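PDB 4RMO: CptN Toxin from Eubacterium rectale DSM 17629, which is the toxin of a type III toxin-antitoxin system, probably acting as an endoribonuclease, and binds its structured pseudoknot RNA antitoxin. Local coordinates for residues Cys71-His75 / Phe87-Asp91; Met17-Leu22 / Gln143-Ile149; Asp38-Ile44 / Tyr150-Gln154. Residues are numbered along the deposited sequence.

Contact 1 (71-75 with 87-91) lies nearest the centre of the chain, its own centre about 8 Å away, and reads bases U6, U4 and G3 of the bound RNA; contact 2 (17-22 with 143-149) continues along the same RNA strand to A2 and A1. They touch where Asp-91 OD1 lies 3.7 Å from Pro-144 CD, their centres being about 16 Å apart. Contacts 2 and 3 share helix 146-153 and meet through Met-17 CE and Leu-153 CD2, 4.0 Å apart, with centres about 15 Å apart. Contact 3 is some 21 Å, centre to centre, from contact 1. Along the chain contacts 2 and 3 cross, and contact 1 is nested inside both.

Contact 1 (Cys71-His75 / Phe87-Asp91); sequences CDIIH and FLIQD. With nucleotides of chain B.
His-75 and Phe-87 form an antiparallel hydrogen-bonded pair, CA atoms 5.2 Å apart: His-75 N donates to Phe-87 O (3.2 Å) and Phe-87 N to His-75 O (2.8 Å). Leu-88 centres an inverse gamma turn, and Gln-90 N, in 3-10 segment 89-90, donates to Ile-73 O (2.9 Å). Both side chains of the pair leave the same sheet face and pack against helix 116-134; His-75 is t at chi1, its ND1 hydrogen-bonded to Lys-125 NZ, Phe-87 m. Where strand 75-78 begins and strand 84-87 ends, the flanking loops build a base-reading surface. Asp-72 (chi1 m) receives N3 of U6 of the bound RNA on OD2 (2.6 Å), its N donates to U6 O4 (2.6 Å), and Lys-128 balances the carboxylate. Gln-90, p then t, suits uracil because its amide both gives and accepts: U4 N3 to OE1 and NE2 to U4 O4, each 2.7 Å. Gln-90 NE2 also donates to Asp-91 OD2 (3.1 Å), orienting a carboxylate whose two oxygens match guanine, G3 N2 to OD1 and G3 N1 to OD2, each 2.8 Å. Ile-89, m and t, extends CD1 to 4.2 Å from His-75 CB, and apolar Ile-74 CG1 meets Leu-88 CD2 at 4.3 Å against helix 54-65.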
loop_
_atom_site.group_PDB
_atom_site.type_symbol
_atom_site.label_atom_id
_atom_site.label_comp_id
_atom_site.label_asym_id
_atom_site.label_seq_id
_atom_site.Cartn_x
_atom_site.Cartn_y
_atom_site.Cartn_z
ATOM N N CYS A 71 -15.921 1.061 -12.359
ATOM C CA CYS A 71 -15.920 0.646 -13.774
ATOM C C CYS A 71 -14.602 -0.052 -14.054
ATOM O O CYS A 71 -13.557 0.581 -13.965
ATOM C CB CYS A 71 -16.061 1.846 -14.688
ATOM S SG CYS A 71 -16.239 1.391 -16.432
ATOM N N ASP A 72 -14.640 -1.343 -14.376
ATOM C CA ASP A 72 -13.411 -2.063 -14.739
ATOM C C ASP A 72 -13.147 -2.082 -16.244
ATOM O O ASP A 72 -12.055 -2.341 -16.646
ATOM C CB ASP A 72 -13.482 -3.500 -14.255
ATOM C CG ASP A 72 -13.916 -3.599 -12.779
ATOM O OD1 ASP A 72 -13.086 -3.337 -11.894
ATOM O OD2 ASP A 72 -15.114 -3.912 -12.527
ATOM N N ILE A 73 -14.184 -1.895 -17.054
ATOM C CA ILE A 73 -14.076 -2.085 -18.484
ATOM C C ILE A 73 -13.460 -0.856 -19.203
ATOM O O ILE A 73 -12.956 -0.977 -20.318
ATOM C CB ILE A 73 -15.441 -2.430 -19.137
ATOM C CG1 ILE A 73 -16.527 -1.450 -18.766
ATOM C CG2 ILE A 73 -15.858 -3.815 -18.718
ATOM C CD1 ILE A 73 -17.767 -1.582 -19.623
ATOM N N ILE A 74 -13.490 0.287 -18.533
ATOM C CA ILE A 74 -12.875 1.509 -18.991
ATOM C C ILE A 74 -12.240 2.224 -17.832
ATOM O O ILE A 74 -12.835 2.351 -16.740
ATOM C CB ILE A 74 -13.923 2.398 -19.592
ATOM C CG1 ILE A 74 -14.308 1.843 -20.952
ATOM C CG2 ILE A 74 -13.394 3.800 -19.797
ATOM C CD1 ILE A 74 -15.743 2.104 -21.210
ATOM N N HIS A 75 -11.022 2.683 -18.043
ATOM C CA HIS A 75 -10.315 3.475 -17.036
ATOM C C HIS A 75 -9.683 4.677 -17.742
ATOM O O HIS A 75 -9.015 4.542 -18.782
ATOM C CB HIS A 75 -9.258 2.611 -16.383
ATOM C CG HIS A 75 -8.553 3.276 -15.247
ATOM N ND1 HIS A 75 -9.130 3.450 -14.007
ATOM C CD2 HIS A 75 -7.316 3.797 -15.155
ATOM C CE1 HIS A 75 -8.290 4.086 -13.213
ATOM N NE2 HIS A 75 -7.181 4.313 -13.891
ATOM N N PHE A 87 -8.572 3.860 -21.468
ATOM C CA PHE A 87 -8.056 2.530 -21.637
ATOM C C PHE A 87 -9.276 1.667 -21.828
ATOM O O PHE A 87 -10.080 1.554 -20.905
ATOM C CB PHE A 87 -7.327 2.077 -20.397
ATOM C CG PHE A 87 -5.951 2.675 -20.227
ATOM C CD1 PHE A 87 -5.783 4.034 -19.938
ATOM C CD2 PHE A 87 -4.837 1.873 -20.264
ATOM C CE1 PHE A 87 -4.533 4.551 -19.735
ATOM C CE2 PHE A 87 -3.583 2.379 -20.059
ATOM C CZ PHE A 87 -3.427 3.726 -19.819
ATOM N N LEU A 88 -9.459 1.122 -23.028
ATOM C CA LEU A 88 -10.647 0.338 -23.314
ATOM C C LEU A 88 -10.328 -1.111 -22.955
ATOM O O LEU A 88 -10.080 -1.963 -23.804
ATOM C CB LEU A 88 -11.117 0.475 -24.736
ATOM C CG LEU A 88 -11.321 1.880 -25.324
ATOM C CD1 LEU A 88 -12.190 1.858 -26.589
ATOM C CD2 LEU A 88 -11.815 2.883 -24.346
ATOM N N ILE A 89 -10.352 -1.370 -21.657
ATOM C CA ILE A 89 -9.954 -2.651 -21.129
ATOM C C ILE A 89 -10.931 -3.716 -21.659
ATOM O O ILE A 89 -10.540 -4.857 -21.909
ATOM C CB ILE A 89 -9.951 -2.606 -19.585
ATOM C CG1 ILE A 89 -9.058 -1.439 -19.127
ATOM C CG2 ILE A 89 -9.465 -3.916 -19.018
ATOM C CD1 ILE A 89 -8.851 -1.330 -17.623
ATOM N N GLN A 90 -12.199 -3.326 -21.798
ATOM C CA GLN A 90 -13.214 -4.137 -22.470
ATOM C C GLN A 90 -12.718 -4.814 -23.745
ATOM O O GLN A 90 -13.125 -5.924 -24.052
ATOM C CB GLN A 90 -14.424 -3.257 -22.816
ATOM C CG GLN A 90 -14.067 -2.039 -23.652
ATOM C CD GLN A 90 -15.244 -1.160 -23.935
ATOM O OE1 GLN A 90 -16.170 -1.053 -23.131
ATOM N NE2 GLN A 90 -15.195 -0.456 -25.077
ATOM N N ASP A 91 -11.816 -4.140 -24.470
ATOM C CA ASP A 91 -11.427 -4.564 -25.806
ATOM C C ASP A 91 -10.006 -5.055 -25.838
ATOM O O ASP A 91 -9.336 -5.036 -26.879
ATOM C CB ASP A 91 -11.595 -3.412 -26.776
ATOM C CG ASP A 91 -13.035 -3.056 -26.982
ATOM O OD1 ASP A 91 -13.871 -3.964 -27.068
ATOM O OD2 ASP A 91 -13.344 -1.850 -27.129
ATOM P P U B 6 -23.918 -5.931 -16.483
ATOM O OP1 U B 6 -24.725 -6.631 -15.463
ATOM O OP2 U B 6 -23.873 -4.450 -16.492
ATOM O "O5'" U B 6 -22.453 -6.551 -16.395
ATOM C "C5'" U B 6 -22.273 -7.980 -16.404
ATOM C "C4'" U B 6 -21.465 -8.406 -15.199
ATOM O "O4'" U B 6 -20.149 -7.767 -15.270
ATOM C "C3'" U B 6 -22.026 -8.022 -13.825
ATOM O "O3'" U B 6 -21.593 -8.996 -12.876
ATOM C "C2'" U B 6 -21.285 -6.725 -13.531
ATOM O "O2'" U B 6 -21.284 -6.374 -12.166
ATOM C "C1'" U B 6 -19.897 -7.062 -14.076
ATOM N N1 U B 6 -19.078 -5.882 -14.386
ATOM C C2 U B 6 -17.972 -5.634 -13.599
ATOM O O2 U B 6 -17.566 -6.420 -12.765
ATOM N N3 U B 6 -17.293 -4.483 -13.906
ATOM C C4 U B 6 -17.622 -3.550 -14.865
ATOM O O4 U B 6 -16.895 -2.569 -15.035
ATOM C C5 U B 6 -18.798 -3.860 -15.610
ATOM C C6 U B 6 -19.477 -4.983 -15.341
ATOM P P G B 3 -21.696 4.016 -30.854
ATOM O OP1 G B 3 -22.944 4.749 -30.787
ATOM O OP2 G B 3 -20.529 4.494 -30.044
ATOM O "O5'" G B 3 -21.839 2.496 -30.442
ATOM C "C5'" G B 3 -22.763 1.624 -31.099
ATOM C "C4'" G B 3 -22.417 0.184 -30.778
ATOM O "O4'" G B 3 -21.074 -0.089 -31.270
ATOM C "C3'" G B 3 -22.361 -0.174 -29.303
ATOM O "O3'" G B 3 -23.632 -0.584 -28.799
ATOM C "C2'" G B 3 -21.408 -1.356 -29.306
ATOM O "O2'" G B 3 -22.027 -2.581 -29.637
ATOM C "C1'" G B 3 -20.396 -0.932 -30.366
ATOM N N9 G B 3 -19.266 -0.194 -29.803
ATOM C C8 G B 3 -19.173 1.162 -29.628
ATOM N N7 G B 3 -18.068 1.528 -29.039
ATOM C C5 G B 3 -17.378 0.342 -28.837
ATOM C C6 G B 3 -16.119 0.109 -28.249
ATOM O O6 G B 3 -15.311 0.932 -27.818
ATOM N N1 G B 3 -15.799 -1.246 -28.239
ATOM C C2 G B 3 -16.611 -2.249 -28.698
ATOM N N2 G B 3 -16.144 -3.497 -28.569
ATOM N N3 G B 3 -17.796 -2.043 -29.245
ATOM C C4 G B 3 -18.107 -0.730 -29.296
ATOM P P U B 4 -24.503 0.367 -27.840
ATOM O OP1 U B 4 -25.907 0.102 -28.202
ATOM O OP2 U B 4 -23.955 1.745 -27.881
ATOM O "O5'" U B 4 -24.152 -0.166 -26.380
ATOM C "C5'" U B 4 -24.416 -1.534 -26.019
ATOM C "C4'" U B 4 -23.978 -1.774 -24.594
ATOM O "O4'" U B 4 -22.517 -1.800 -24.555
ATOM C "C3'" U B 4 -24.395 -0.712 -23.571
ATOM O "O3'" U B 4 -24.432 -1.257 -22.253
ATOM C "C2'" U B 4 -23.184 0.215 -23.549
ATOM O "O2'" U B 4 -23.030 1.010 -22.392
ATOM C "C1'" U B 4 -22.056 -0.809 -23.651
ATOM N N1 U B 4 -20.801 -0.276 -24.163
ATOM C C2 U B 4 -19.649 -0.530 -23.451
ATOM O O2 U B 4 -19.636 -1.185 -22.430
ATOM N N3 U B 4 -18.509 0.009 -23.989
ATOM C C4 U B 4 -18.413 0.769 -25.139
ATOM O O4 U B 4 -17.310 1.137 -25.529
ATOM C C5 U B 4 -19.653 0.981 -25.819
ATOM C C6 U B 4 -20.774 0.461 -25.325
#

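Contact 2 (Met17-Leu22 / Gln143-Ile149); sequences MSDPYL and QPDIQKI. With nucleotides of chain B.
An Asx turn and a type I beta turn, Asp-19 to Leu-22, lie against the N-terminus of helix 146-153. Selenomethionine Met-17 ends helix 11-17 with m, m, t angles, its SE 3.9 Å from Ile-149 CG2. Ser-18 then leaves the helix with positive phi (51°). Asp-19, t at chi1, divides its carboxylate: OD1 accepts from Tyr-21 N (2.7 Å), closing the Asx turn, and OD2 from Asp-145 N (2.8 Å) across the segments. Asp-145 is itself the N-cap, its OD1 accepting from Lys-148 N (3.1 Å). Pro-20, fitting the turn with phi -70°, presents its O to A1 N6 of the RNA (3.0 Å). Tyr-21 (chi1 m) sets CB 4.0 Å from Pro-144 CD, CA atoms 4.7 Å apart, while its O accepts from A2 N6 (2.8 Å). Branched, apolar Leu-22, m and t, brings CD2 to 3.8 Å from Pro-144 CB and holds both methyls near Ile-149 CD1; its O accepts from A1 N6 (2.9 Å). A water donates to Asp-19 OD2 (2.9 Å) and Asp-145 O (3.1 Å).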
loop_
_atom_site.group_PDB
_atom_site.type_symbol
_atom_site.label_atom_id
_atom_site.label_comp_id
_atom_site.label_asym_id
_atom_site.label_seq_id
_atom_site.Cartn_x
_atom_site.Cartn_y
_atom_site.Cartn_z
HETATM N N MSE A 17 -5.807 -11.140 -38.315
HETATM C CA MSE A 17 -6.903 -11.628 -37.441
HETATM C C MSE A 17 -8.256 -11.333 -38.017
HETATM O O MSE A 17 -9.254 -11.981 -37.641
HETATM C CB MSE A 17 -6.850 -11.015 -36.032
HETATM C CG MSE A 17 -5.537 -11.261 -35.319
HETATM SE SE MSE A 17 -5.103 -13.006 -35.379
HETATM C CE MSE A 17 -3.328 -12.919 -34.988
ATOM N N SER A 18 -8.360 -10.268 -38.806
ATOM C CA SER A 18 -9.618 -9.980 -39.476
ATOM C C SER A 18 -10.822 -9.984 -38.510
ATOM O O SER A 18 -11.858 -10.603 -38.786
ATOM C CB SER A 18 -9.813 -11.024 -40.594
ATOM O OG SER A 18 -10.855 -10.646 -41.444
ATOM N N ASP A 19 -10.703 -9.275 -37.381
ATOM C CA ASP A 19 -11.802 -9.221 -36.398
ATOM C C ASP A 19 -12.461 -7.884 -36.463
ATOM O O ASP A 19 -11.862 -6.874 -36.119
ATOM C CB ASP A 19 -11.262 -9.469 -35.016
ATOM C CG ASP A 19 -12.349 -9.628 -33.960
ATOM O OD1 ASP A 19 -13.375 -8.907 -33.978
ATOM O OD2 ASP A 19 -12.160 -10.480 -33.083
ATOM N N PRO A 20 -13.722 -7.848 -36.876
ATOM C CA PRO A 20 -14.365 -6.550 -37.052
ATOM C C PRO A 20 -14.643 -5.813 -35.758
ATOM O O PRO A 20 -15.104 -4.662 -35.804
ATOM C CB PRO A 20 -15.698 -6.902 -37.740
ATOM C CG PRO A 20 -15.978 -8.305 -37.281
ATOM C CD PRO A 20 -14.638 -8.968 -37.161
ATOM N N TYR A 21 -14.426 -6.449 -34.601
ATOM C CA TYR A 21 -14.760 -5.768 -33.342
ATOM C C TYR A 21 -13.548 -5.236 -32.555
ATOM O O TYR A 21 -13.735 -4.476 -31.597
ATOM C CB TYR A 21 -15.670 -6.624 -32.482
ATOM C CG TYR A 21 -16.952 -7.042 -33.179
ATOM C CD1 TYR A 21 -17.676 -6.151 -33.963
ATOM C CD2 TYR A 21 -17.473 -8.331 -33.012
ATOM C CE1 TYR A 21 -18.863 -6.516 -34.589
ATOM C CE2 TYR A 21 -18.662 -8.711 -33.629
ATOM C CZ TYR A 21 -19.352 -7.780 -34.414
ATOM O OH TYR A 21 -20.501 -8.127 -35.050
ATOM N N LEU A 22 -12.331 -5.574 -32.976
ATOM C CA LEU A 22 -11.152 -4.941 -32.393
ATOM C C LEU A 22 -11.236 -3.472 -32.681
ATOM O O LEU A 22 -11.759 -3.061 -33.738
ATOM C CB LEU A 22 -9.864 -5.508 -32.994
ATOM C CG LEU A 22 -9.502 -6.950 -32.603
ATOM C CD1 LEU A 22 -8.380 -7.421 -33.516
ATOM C CD2 LEU A 22 -9.122 -7.019 -31.141
ATOM N N GLN A 143 -18.162 -7.682 -29.355
ATOM C CA GLN A 143 -16.997 -7.982 -28.609
ATOM C C GLN A 143 -15.979 -8.786 -29.435
ATOM O O GLN A 143 -16.344 -9.764 -30.064
ATOM C CB GLN A 143 -17.479 -8.779 -27.448
ATOM C CG GLN A 143 -16.443 -8.963 -26.429
ATOM C CD GLN A 143 -17.007 -8.630 -25.092
ATOM O OE1 GLN A 143 -17.356 -9.536 -24.352
ATOM N NE2 GLN A 143 -17.117 -7.339 -24.779
ATOM N N PRO A 144 -14.704 -8.392 -29.433
ATOM C CA PRO A 144 -13.704 -9.157 -30.199
ATOM C C PRO A 144 -13.617 -10.581 -29.747
ATOM O O PRO A 144 -13.738 -10.847 -28.547
ATOM C CB PRO A 144 -12.382 -8.477 -29.885
ATOM C CG PRO A 144 -12.666 -7.365 -29.001
ATOM C CD PRO A 144 -14.147 -7.201 -28.818
ATOM N N ASP A 145 -13.293 -11.471 -30.685
ATOM C CA ASP A 145 -13.132 -12.905 -30.407
ATOM C C ASP A 145 -11.709 -13.196 -30.044
ATOM O O ASP A 145 -10.892 -13.651 -30.856
ATOM C CB ASP A 145 -13.580 -13.720 -31.618
ATOM C CG ASP A 145 -13.669 -15.215 -31.332
ATOM O OD1 ASP A 145 -13.184 -15.714 -30.290
ATOM O OD2 ASP A 145 -14.182 -15.893 -32.214
ATOM N N ILE A 146 -11.393 -12.870 -28.805
ATOM C CA ILE A 146 -10.015 -13.014 -28.332
ATOM C C ILE A 146 -9.580 -14.486 -28.170
ATOM O O ILE A 146 -8.381 -14.793 -28.323
ATOM C CB ILE A 146 -9.766 -12.244 -27.023
ATOM C CG1 ILE A 146 -10.746 -12.663 -25.922
ATOM C CG2 ILE A 146 -9.893 -10.756 -27.282
ATOM C CD1 ILE A 146 -10.337 -12.157 -24.546
ATOM N N GLN A 147 -10.538 -15.381 -27.944
ATOM C CA GLN A 147 -10.220 -16.820 -27.939
ATOM C C GLN A 147 -9.637 -17.264 -29.312
ATOM O O GLN A 147 -8.594 -17.915 -29.397
ATOM C CB GLN A 147 -11.458 -17.647 -27.571
ATOM C CG GLN A 147 -11.200 -19.130 -27.313
ATOM C CD GLN A 147 -10.136 -19.394 -26.230
ATOM O OE1 GLN A 147 -9.918 -18.571 -25.315
ATOM N NE2 GLN A 147 -9.491 -20.565 -26.313
ATOM N N LYS A 148 -10.286 -16.860 -30.376
ATOM C CA LYS A 148 -9.811 -17.201 -31.699
ATOM C C LYS A 148 -8.397 -16.648 -31.937
ATOM O O LYS A 148 -7.513 -17.373 -32.399
ATOM C CB LYS A 148 -10.784 -16.663 -32.753
ATOM C CG LYS A 148 -10.478 -17.115 -34.167
ATOM C CD LYS A 148 -11.574 -16.651 -35.111
ATOM C CE LYS A 148 -10.948 -16.265 -36.443
ATOM N NZ LYS A 148 -11.917 -16.254 -37.573
ATOM N N ILE A 149 -8.178 -15.383 -31.562
ATOM C CA ILE A 149 -6.842 -14.764 -31.709
ATOM C C ILE A 149 -5.803 -15.493 -30.873
ATOM O O ILE A 149 -4.714 -15.807 -31.348
ATOM C CB ILE A 149 -6.844 -13.272 -31.312
ATOM C CG1 ILE A 149 -7.781 -12.475 -32.224
ATOM C CG2 ILE A 149 -5.436 -12.714 -31.454
ATOM C CD1 ILE A 149 -8.133 -11.106 -31.694
ATOM P P A B 2 -16.362 5.879 -31.654
ATOM O OP1 A B 2 -16.911 7.160 -31.223
ATOM O OP2 A B 2 -15.588 5.046 -30.701
ATOM O "O5'" A B 2 -17.493 4.931 -32.245
ATOM C "C5'" A B 2 -18.443 5.432 -33.218
ATOM C "C4'" A B 2 -19.221 4.274 -33.781
ATOM O "O4'" A B 2 -18.296 3.320 -34.390
ATOM C "C3'" A B 2 -19.988 3.419 -32.764
ATOM O "O3'" A B 2 -21.264 3.919 -32.412
ATOM C "C2'" A B 2 -20.151 2.111 -33.516
ATOM O "O2'" A B 2 -21.120 2.204 -34.523
ATOM C "C1'" A B 2 -18.791 1.995 -34.195
ATOM N N9 A B 2 -17.832 1.268 -33.388
ATOM C C8 A B 2 -16.796 1.758 -32.637
ATOM N N7 A B 2 -16.069 0.826 -32.070
ATOM C C5 A B 2 -16.635 -0.356 -32.521
ATOM C C6 A B 2 -16.315 -1.703 -32.291
ATOM N N6 A B 2 -15.298 -2.100 -31.517
ATOM N N1 A B 2 -17.075 -2.640 -32.897
ATOM C C2 A B 2 -18.090 -2.239 -33.670
ATOM N N3 A B 2 -18.489 -1.001 -33.963
ATOM C C4 A B 2 -17.704 -0.097 -33.356
ATOM O "O5'" A B 1 -11.969 4.554 -32.465
ATOM C "C5'" A B 1 -12.237 5.800 -33.184
ATOM C "C4'" A B 1 -13.403 5.673 -34.137
ATOM O "O4'" A B 1 -13.088 4.743 -35.201
ATOM C "C3'" A B 1 -14.711 5.146 -33.557
ATOM O "O3'" A B 1 -15.424 6.193 -32.926
ATOM C "C2'" A B 1 -15.412 4.629 -34.798
ATOM O "O2'" A B 1 -15.958 5.673 -35.565
ATOM C "C1'" A B 1 -14.245 4.004 -35.557
ATOM N N9 A B 1 -14.000 2.606 -35.229
ATOM C C8 A B 1 -12.948 2.084 -34.518
ATOM N N7 A B 1 -12.982 0.777 -34.403
ATOM C C5 A B 1 -14.114 0.410 -35.111
ATOM C C6 A B 1 -14.718 -0.837 -35.346
ATOM N N6 A B 1 -14.229 -1.991 -34.906
ATOM N N1 A B 1 -15.852 -0.855 -36.081
ATOM C C2 A B 1 -16.347 0.312 -36.524
ATOM N N3 A B 1 -15.885 1.547 -36.345
ATOM C C4 A B 1 -14.754 1.528 -35.622
HETATM O O HOH W 1 -11.050 -12.988 -33.858
#

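Contact 3 (Asp38-Ile44 / Tyr150-Gln154); sequences DSNYNGI and YERLQ
The hairpin joining strands 32-37 and 44-51 packs against the last turn of helix 146-153. Its closing bond runs from Asp-38 N to Ile-44 O (2.8 Å), and Tyr-41 to Ile-44 make a type II beta turn in which Gly-43, at phi 86° and psi 4°, takes a conformation where a CB would strike the preceding carbonyl. Tyr-150 gives up the greatest area. Its CB leaves sideways, and chi1 t with chi2 61° carries the ring to the loop, long enough to put its hydroxyl on Asp-38 while the ring stays in apolar company: Tyr-150 CE1 lies 3.9 Å from Ile-44 CD1 and Tyr-150 CZ 4.2 Å from Tyr-41 CD1. Ile-44 is m and t, so that CD1 also reaches Leu-153 CB (3.9 Å); Pro-94 of strand 93-96 adjoins both Ile-44 and Leu-153. Past the end of the helix, the pi face of Tyr-41 receives a CH of Gln-154 CG, 4.1 Å from the ring centroid and 8° off its normal, a CH-pi contact. Asp-38, chi1 t, makes an Asx motif, OD2 accepting from Tyr-41 N (3.1 Å), and OD1 is hydrogen-bonded to Trp-46 NE1. Tyr-150 OH donates to the same Asp-38 OD2 at 2.6 Å.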
loop_
_atom_site.group_PDB
_atom_site.type_symbol
_atom_site.label_atom_id
_atom_site.label_comp_id
_atom_site.label_asym_id
_atom_site.label_seq_id
_atom_site.Cartn_x
_atom_site.Cartn_y
_atom_site.Cartn_z
ATOM N N ASP A 38 0.906 -13.245 -20.883
ATOM C CA ASP A 38 -0.020 -14.343 -20.594
ATOM C C ASP A 38 0.641 -15.348 -19.632
ATOM O O ASP A 38 1.818 -15.670 -19.808
ATOM C CB ASP A 38 -0.391 -15.034 -21.885
ATOM C CG ASP A 38 -1.489 -16.037 -21.701
ATOM O OD1 ASP A 38 -2.657 -15.622 -21.515
ATOM O OD2 ASP A 38 -1.204 -17.241 -21.841
ATOM N N SER A 39 -0.119 -15.855 -18.659
ATOM C CA SER A 39 0.390 -16.870 -17.689
ATOM C C SER A 39 0.712 -18.225 -18.307
ATOM O O SER A 39 1.644 -18.893 -17.866
ATOM C CB SER A 39 -0.635 -17.145 -16.592
ATOM O OG SER A 39 -1.270 -15.980 -16.174
ATOM N N ASN A 40 -0.093 -18.644 -19.289
ATOM C CA ASN A 40 -0.003 -19.995 -19.874
ATOM C C ASN A 40 0.998 -20.160 -21.017
ATOM O O ASN A 40 1.615 -21.209 -21.125
ATOM C CB ASN A 40 -1.376 -20.484 -20.315
ATOM C CG ASN A 40 -2.414 -20.422 -19.196
ATOM O OD1 ASN A 40 -3.523 -19.938 -19.393
ATOM N ND2 ASN A 40 -2.041 -20.876 -17.999
ATOM N N TYR A 41 1.198 -19.134 -21.841
ATOM C CA TYR A 41 2.194 -19.187 -22.933
ATOM C C TYR A 41 3.076 -17.979 -22.965
ATOM O O TYR A 41 2.593 -16.839 -23.088
ATOM C CB TYR A 41 1.517 -19.295 -24.303
ATOM C CG TYR A 41 0.795 -20.587 -24.510
ATOM C CD1 TYR A 41 -0.501 -20.755 -24.051
ATOM C CD2 TYR A 41 1.429 -21.670 -25.159
ATOM C CE1 TYR A 41 -1.161 -21.968 -24.223
ATOM C CE2 TYR A 41 0.785 -22.884 -25.335
ATOM C CZ TYR A 41 -0.508 -23.030 -24.865
ATOM O OH TYR A 41 -1.134 -24.242 -25.030
ATOM N N ASN A 42 4.375 -18.204 -22.824
ATOM C CA ASN A 42 5.351 -17.131 -22.976
ATOM C C ASN A 42 5.305 -16.653 -24.423
ATOM O O ASN A 42 5.041 -17.433 -25.337
ATOM C CB ASN A 42 6.776 -17.600 -22.595
ATOM C CG ASN A 42 6.946 -17.881 -21.094
ATOM O OD1 ASN A 42 6.994 -16.959 -20.289
ATOM N ND2 ASN A 42 7.078 -19.152 -20.723
ATOM N N GLY A 43 5.519 -15.365 -24.631
ATOM C CA GLY A 43 5.480 -14.792 -25.981
ATOM C C GLY A 43 4.085 -14.395 -26.431
ATOM O O GLY A 43 3.916 -13.943 -27.565
ATOM N N ILE A 44 3.097 -14.518 -25.550
ATOM C CA ILE A 44 1.791 -13.916 -25.779
ATOM C C ILE A 44 1.579 -12.811 -24.743
ATOM O O ILE A 44 1.786 -13.025 -23.554
ATOM C CB ILE A 44 0.672 -14.942 -25.720
ATOM C CG1 ILE A 44 0.897 -15.985 -26.826
ATOM C CG2 ILE A 44 -0.696 -14.281 -25.875
ATOM C CD1 ILE A 44 -0.227 -17.000 -26.982
ATOM N N TYR A 150 -6.163 -15.779 -29.634
ATOM C CA TYR A 150 -5.271 -16.480 -28.724
ATOM C C TYR A 150 -4.823 -17.835 -29.300
ATOM O O TYR A 150 -3.640 -18.148 -29.302
ATOM C CB TYR A 150 -5.991 -16.691 -27.399
ATOM C CG TYR A 150 -5.191 -17.224 -26.243
ATOM C CD1 TYR A 150 -4.104 -16.530 -25.749
ATOM C CD2 TYR A 150 -5.596 -18.368 -25.555
ATOM C CE1 TYR A 150 -3.408 -16.985 -24.646
ATOM C CE2 TYR A 150 -4.916 -18.831 -24.439
ATOM C CZ TYR A 150 -3.821 -18.139 -23.996
ATOM O OH TYR A 150 -3.129 -18.570 -22.900
ATOM N N GLU A 151 -5.766 -18.603 -29.833
ATOM C CA GLU A 151 -5.424 -19.920 -30.453
ATOM C C GLU A 151 -4.559 -19.743 -31.684
ATOM O O GLU A 151 -3.583 -20.451 -31.853
ATOM C CB GLU A 151 -6.703 -20.708 -30.794
ATOM C CG GLU A 151 -7.453 -21.076 -29.508
ATOM C CD GLU A 151 -8.782 -21.758 -29.740
ATOM O OE1 GLU A 151 -9.263 -21.771 -30.898
ATOM O OE2 GLU A 151 -9.347 -22.271 -28.760
ATOM N N ARG A 152 -4.874 -18.755 -32.523
ATOM C CA ARG A 152 -4.025 -18.511 -33.694
ATOM C C ARG A 152 -2.598 -18.212 -33.287
ATOM O O ARG A 152 -1.657 -18.697 -33.929
ATOM C CB ARG A 152 -4.579 -17.385 -34.545
ATOM C CG ARG A 152 -3.986 -17.272 -35.941
ATOM C CD ARG A 152 -5.058 -16.981 -36.999
ATOM N NE ARG A 152 -4.707 -16.256 -38.236
ATOM C CZ ARG A 152 -3.499 -16.117 -38.781
ATOM N NH1 ARG A 152 -2.408 -16.656 -38.253
ATOM N NH2 ARG A 152 -3.400 -15.420 -39.886
ATOM N N LEU A 153 -2.426 -17.460 -32.195
ATOM C CA LEU A 153 -1.073 -17.098 -31.740
ATOM C C LEU A 153 -0.298 -18.320 -31.269
ATOM O O LEU A 153 0.891 -18.407 -31.500
ATOM C CB LEU A 153 -1.097 -16.022 -30.637
ATOM C CG LEU A 153 -1.669 -14.657 -31.059
ATOM C CD1 LEU A 153 -1.877 -13.787 -29.840
ATOM C CD2 LEU A 153 -0.756 -13.968 -32.077
ATOM N N GLN A 154 -0.959 -19.262 -30.624
ATOM C CA GLN A 154 -0.300 -20.540 -30.263
ATOM C C GLN A 154 0.238 -21.150 -31.603
ATOM O O GLN A 154 -0.567 -21.712 -32.340
ATOM C CB GLN A 154 -1.335 -21.438 -29.553
ATOM C CG GLN A 154 -1.760 -20.866 -28.188
ATOM C CD GLN A 154 -3.045 -21.326 -27.497
ATOM O OE1 GLN A 154 -3.767 -20.437 -27.114
ATOM N NE2 GLN A 154 -3.307 -22.616 -27.244
#